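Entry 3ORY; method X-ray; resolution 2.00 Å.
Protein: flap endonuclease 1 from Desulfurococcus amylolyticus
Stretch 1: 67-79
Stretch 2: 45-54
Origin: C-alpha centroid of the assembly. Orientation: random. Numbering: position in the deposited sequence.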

# COMPACT_ATOMS: atom_id res chain seq x y z
N ARG A 67 8.97 -21.25 -4.14
CA ARG A 67 8.46 -20.15 -3.31
C ARG A 67 8.28 -18.84 -4.09
O ARG A 67 9.11 -18.48 -4.93
CB ARG A 67 9.38 -19.92 -2.11
CG ARG A 67 9.52 -21.13 -1.19
CD ARG A 67 10.60 -20.92 -0.15
NE ARG A 67 11.90 -20.66 -0.77
CZ ARG A 67 13.07 -20.75 -0.14
NH1 ARG A 67 13.11 -21.09 1.14
NH2 ARG A 67 14.20 -20.51 -0.79
N ILE A 68 7.19 -18.13 -3.79
CA ILE A 68 6.91 -16.82 -4.41
C ILE A 68 8.00 -15.81 -4.04
O ILE A 68 8.41 -15.73 -2.89
CB ILE A 68 5.49 -16.30 -4.05
CG1 ILE A 68 4.43 -17.27 -4.61
CG2 ILE A 68 5.26 -14.86 -4.58
CD1 ILE A 68 2.98 -16.97 -4.16
N THR A 69 8.50 -15.07 -5.03
CA THR A 69 9.56 -14.08 -4.77
C THR A 69 9.19 -12.68 -5.25
O THR A 69 9.98 -11.75 -5.10
CB THR A 69 10.89 -14.49 -5.43
OG1 THR A 69 10.65 -14.72 -6.81
CG2 THR A 69 11.45 -15.76 -4.80
N SER A 70 7.97 -12.53 -5.78
CA SER A 70 7.48 -11.25 -6.33
C SER A 70 7.66 -10.07 -5.37
O SER A 70 8.00 -8.97 -5.79
CB SER A 70 6.01 -11.37 -6.75
OG SER A 70 5.87 -12.20 -7.90
N HIS A 71 7.43 -10.32 -4.08
CA HIS A 71 7.48 -9.28 -3.05
C HIS A 71 8.91 -8.78 -2.84
O HIS A 71 9.12 -7.59 -2.63
CB HIS A 71 6.91 -9.82 -1.73
CG HIS A 71 7.61 -11.03 -1.22
ND1 HIS A 71 7.72 -12.19 -1.95
CD2 HIS A 71 8.25 -11.26 -0.05
CE1 HIS A 71 8.40 -13.09 -1.26
NE2 HIS A 71 8.72 -12.55 -0.10
N LEU A 72 9.87 -9.70 -2.92
CA LEU A 72 11.28 -9.35 -2.77
C LEU A 72 11.82 -8.64 -4.00
O LEU A 72 12.65 -7.75 -3.88
CB LEU A 72 12.13 -10.61 -2.49
CG LEU A 72 11.81 -11.35 -1.21
CD1 LEU A 72 12.61 -12.64 -1.11
CD2 LEU A 72 12.04 -10.47 0.04
N SER A 73 11.36 -9.06 -5.18
CA SER A 73 11.76 -8.43 -6.43
C SER A 73 11.30 -6.97 -6.48
O SER A 73 12.09 -6.06 -6.75
CB SER A 73 11.20 -9.20 -7.62
OG SER A 73 11.72 -8.69 -8.82
N GLY A 74 10.01 -6.77 -6.21
CA GLY A 74 9.47 -5.42 -6.07
C GLY A 74 10.19 -4.59 -5.03
O GLY A 74 10.60 -3.45 -5.31
N LEU A 75 10.37 -5.14 -3.84
CA LEU A 75 11.00 -4.40 -2.77
C LEU A 75 12.42 -3.97 -3.16
O LEU A 75 12.83 -2.84 -2.89
CB LEU A 75 11.01 -5.20 -1.48
CG LEU A 75 11.36 -4.46 -0.19
CD1 LEU A 75 10.36 -3.37 0.13
CD2 LEU A 75 11.41 -5.45 0.96
N PHE A 76 13.17 -4.88 -3.77
CA PHE A 76 14.52 -4.57 -4.22
C PHE A 76 14.55 -3.48 -5.30
O PHE A 76 15.10 -2.40 -5.08
CB PHE A 76 15.20 -5.85 -4.72
CG PHE A 76 16.63 -5.66 -5.19
CD1 PHE A 76 17.62 -5.24 -4.30
CD2 PHE A 76 16.98 -5.94 -6.51
CE1 PHE A 76 18.95 -5.08 -4.75
CE2 PHE A 76 18.30 -5.79 -6.96
CZ PHE A 76 19.28 -5.36 -6.07
N TYR A 77 13.93 -3.76 -6.43
CA TYR A 77 14.03 -2.87 -7.59
C TYR A 77 13.32 -1.53 -7.41
O TYR A 77 13.84 -0.51 -7.84
CB TYR A 77 13.57 -3.58 -8.87
CG TYR A 77 14.54 -4.67 -9.30
CD1 TYR A 77 15.82 -4.36 -9.76
CD2 TYR A 77 14.17 -6.02 -9.24
CE1 TYR A 77 16.72 -5.36 -10.15
CE2 TYR A 77 15.06 -7.03 -9.64
CZ TYR A 77 16.33 -6.69 -10.08
OH TYR A 77 17.21 -7.68 -10.47
N ARG A 78 12.16 -1.54 -6.76
CA ARG A 78 11.42 -0.30 -6.53
C ARG A 78 12.13 0.59 -5.52
O ARG A 78 12.18 1.81 -5.70
CB ARG A 78 9.98 -0.59 -6.07
CG ARG A 78 9.16 0.64 -5.69
CD ARG A 78 8.97 1.60 -6.87
NE ARG A 78 8.41 0.93 -8.05
CZ ARG A 78 7.78 1.56 -9.03
NH1 ARG A 78 7.61 2.87 -8.99
NH2 ARG A 78 7.29 0.87 -10.06
N THR A 79 12.69 -0.01 -4.47
CA THR A 79 13.42 0.77 -3.46
C THR A 79 14.65 1.44 -4.07
O THR A 79 14.95 2.59 -3.77
CB THR A 79 13.80 -0.05 -2.22
OG1 THR A 79 12.61 -0.60 -1.63
CG2 THR A 79 14.51 0.81 -1.18
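Stretch 2, residues 45-54: ALYQFLAAIR

Stretch 2 is helical from Ala 45 to Ala 52, the tail of a helix that begins earlier in the chain; Ile 53 is the first residue to leave helical phi/psi (-100/108), and Arg 54 continues extended. Stretch 1 has the reverse order, loop first and helix after: Arg 67 and Ile 68 are extended, Thr 69 holds the N-cap position without a capping bond from its side chain, and the helix runs from Ser 70 through Thr 79 and beyond. The two axes approach to 7.6 Å, and their N-to-C directions make an angle of 111°, so the helices cross steeply rather than lie along each other. The CA atoms nearest each other across the stretches are those of His 71 and Phe 49, 4.9 Å apart.

The clearest rule here is a glycine under an aromatic ring. Phe 49, in the m rotamer, points toward stretch 1 and lays one face of its ring on the backbone at Gly 74: CA of Gly 74 sits 3.7 Å from the ring centroid of Phe 49, only 20° off the normal, a CH-pi contact. A CB at position 74 would point straight into this space, 2.2 Å from CG of Phe 49, so the ring occupies room that the missing side chain leaves free. The same face also covers the next residue, with N of Leu 75 3.4 Å from CD2 of Phe 49, although that amide is already bonded to O of His 71 within its own helix. CD1 of Leu 75 packs 3.9 Å from CE2 of Phe 49, and CB of Arg 78, one turn beyond Gly 74, lies 3.8 Å from CE1 of Phe 49.

Leucines extend the patch around the aromatic centre. Leu 46 and Leu 50 both leave their backbone sideways, but their ends come nearer to stretch 1. CD2 of Leu 46 meets CD2 of Leu 75 at 4.2 Å, while CD2 of Leu 50 reaches CG2 of Ile 68 at 3.8 Å and CB of His 71 at 3.9 Å.

One hydrogen bond joins the stretches just past the helix of stretch 2: OG of Ser 70 donates to O of Ile 53 at 2.7 Å. Thus the first helical residue of one stretch meets the first nonhelical residue of the other. Arg 54 turns back on its own helix, its NE and NH2 donating to O of Leu 50 at 3.0 and 2.9 Å.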

# COMPACT_ATOMS: atom_id res chain seq x y z
N ALA A 45 2.87 -2.08 0.52
CA ALA A 45 3.87 -2.18 -0.53
C ALA A 45 4.09 -3.63 -0.95
O ALA A 45 4.15 -3.92 -2.14
CB ALA A 45 5.21 -1.52 -0.11
N LEU A 46 4.21 -4.53 0.01
CA LEU A 46 4.46 -5.94 -0.32
C LEU A 46 3.30 -6.53 -1.10
O LEU A 46 3.50 -7.31 -2.02
CB LEU A 46 4.78 -6.77 0.94
CG LEU A 46 6.06 -6.36 1.68
CD1 LEU A 46 6.30 -7.21 2.94
CD2 LEU A 46 7.28 -6.41 0.77
N TYR A 47 2.07 -6.15 -0.73
CA TYR A 47 0.89 -6.55 -1.48
C TYR A 47 0.88 -6.00 -2.91
O TYR A 47 0.49 -6.71 -3.85
CB TYR A 47 -0.40 -6.15 -0.73
CG TYR A 47 -0.87 -7.25 0.21
CD1 TYR A 47 -1.17 -8.53 -0.28
CD2 TYR A 47 -0.97 -7.03 1.58
CE1 TYR A 47 -1.59 -9.54 0.56
CE2 TYR A 47 -1.39 -8.06 2.45
CZ TYR A 47 -1.69 -9.30 1.92
OH TYR A 47 -2.09 -10.33 2.74
N GLN A 48 1.32 -4.75 -3.08
CA GLN A 48 1.43 -4.17 -4.43
C GLN A 48 2.40 -4.96 -5.30
O GLN A 48 2.08 -5.27 -6.46
CB GLN A 48 1.84 -2.69 -4.40
CG GLN A 48 0.88 -1.77 -3.66
CD GLN A 48 -0.59 -2.04 -3.97
OE1 GLN A 48 -0.99 -2.24 -5.12
NE2 GLN A 48 -1.41 -2.02 -2.92
N PHE A 49 3.56 -5.29 -4.74
CA PHE A 49 4.58 -6.07 -5.45
C PHE A 49 4.08 -7.48 -5.80
O PHE A 49 4.34 -8.00 -6.90
CB PHE A 49 5.87 -6.15 -4.63
CG PHE A 49 6.45 -4.80 -4.28
CD1 PHE A 49 6.40 -3.74 -5.18
CD2 PHE A 49 7.09 -4.62 -3.05
CE1 PHE A 49 6.94 -2.48 -4.85
CE2 PHE A 49 7.65 -3.37 -2.72
CZ PHE A 49 7.58 -2.31 -3.62
N LEU A 50 3.37 -8.09 -4.86
CA LEU A 50 2.79 -9.41 -5.08
C LEU A 50 1.83 -9.42 -6.27
O LEU A 50 1.82 -10.37 -7.05
CB LEU A 50 2.08 -9.92 -3.82
CG LEU A 50 2.97 -10.44 -2.69
CD1 LEU A 50 2.14 -10.73 -1.42
CD2 LEU A 50 3.74 -11.69 -3.11
N ALA A 51 1.06 -8.34 -6.43
CA ALA A 51 0.09 -8.23 -7.51
C ALA A 51 0.71 -7.75 -8.83
O ALA A 51 0.28 -8.17 -9.91
CB ALA A 51 -1.06 -7.31 -7.09
N ALA A 52 1.69 -6.85 -8.75
CA ALA A 52 2.18 -6.15 -9.96
C ALA A 52 3.37 -6.84 -10.63
O ALA A 52 3.58 -6.69 -11.84
CB ALA A 52 2.52 -4.69 -9.64
N ILE A 53 4.15 -7.58 -9.86
CA ILE A 53 5.35 -8.21 -10.40
C ILE A 53 5.09 -9.69 -10.71
O ILE A 53 4.93 -10.51 -9.81
CB ILE A 53 6.57 -7.96 -9.48
CG1 ILE A 53 6.81 -6.45 -9.41
CG2 ILE A 53 7.81 -8.67 -10.02
CD1 ILE A 53 7.53 -6.01 -8.21
N ARG A 54 5.02 -9.98 -12.01
CA ARG A 54 4.57 -11.28 -12.51
C ARG A 54 5.40 -11.72 -13.72
O ARG A 54 5.99 -10.89 -14.41
CB ARG A 54 3.09 -11.20 -12.91
CG ARG A 54 2.12 -10.94 -11.74
CD ARG A 54 2.09 -12.13 -10.80
NE ARG A 54 1.37 -11.87 -9.56
CZ ARG A 54 0.25 -12.47 -9.18
NH1 ARG A 54 -0.32 -13.40 -9.95
NH2 ARG A 54 -0.31 -12.14 -8.02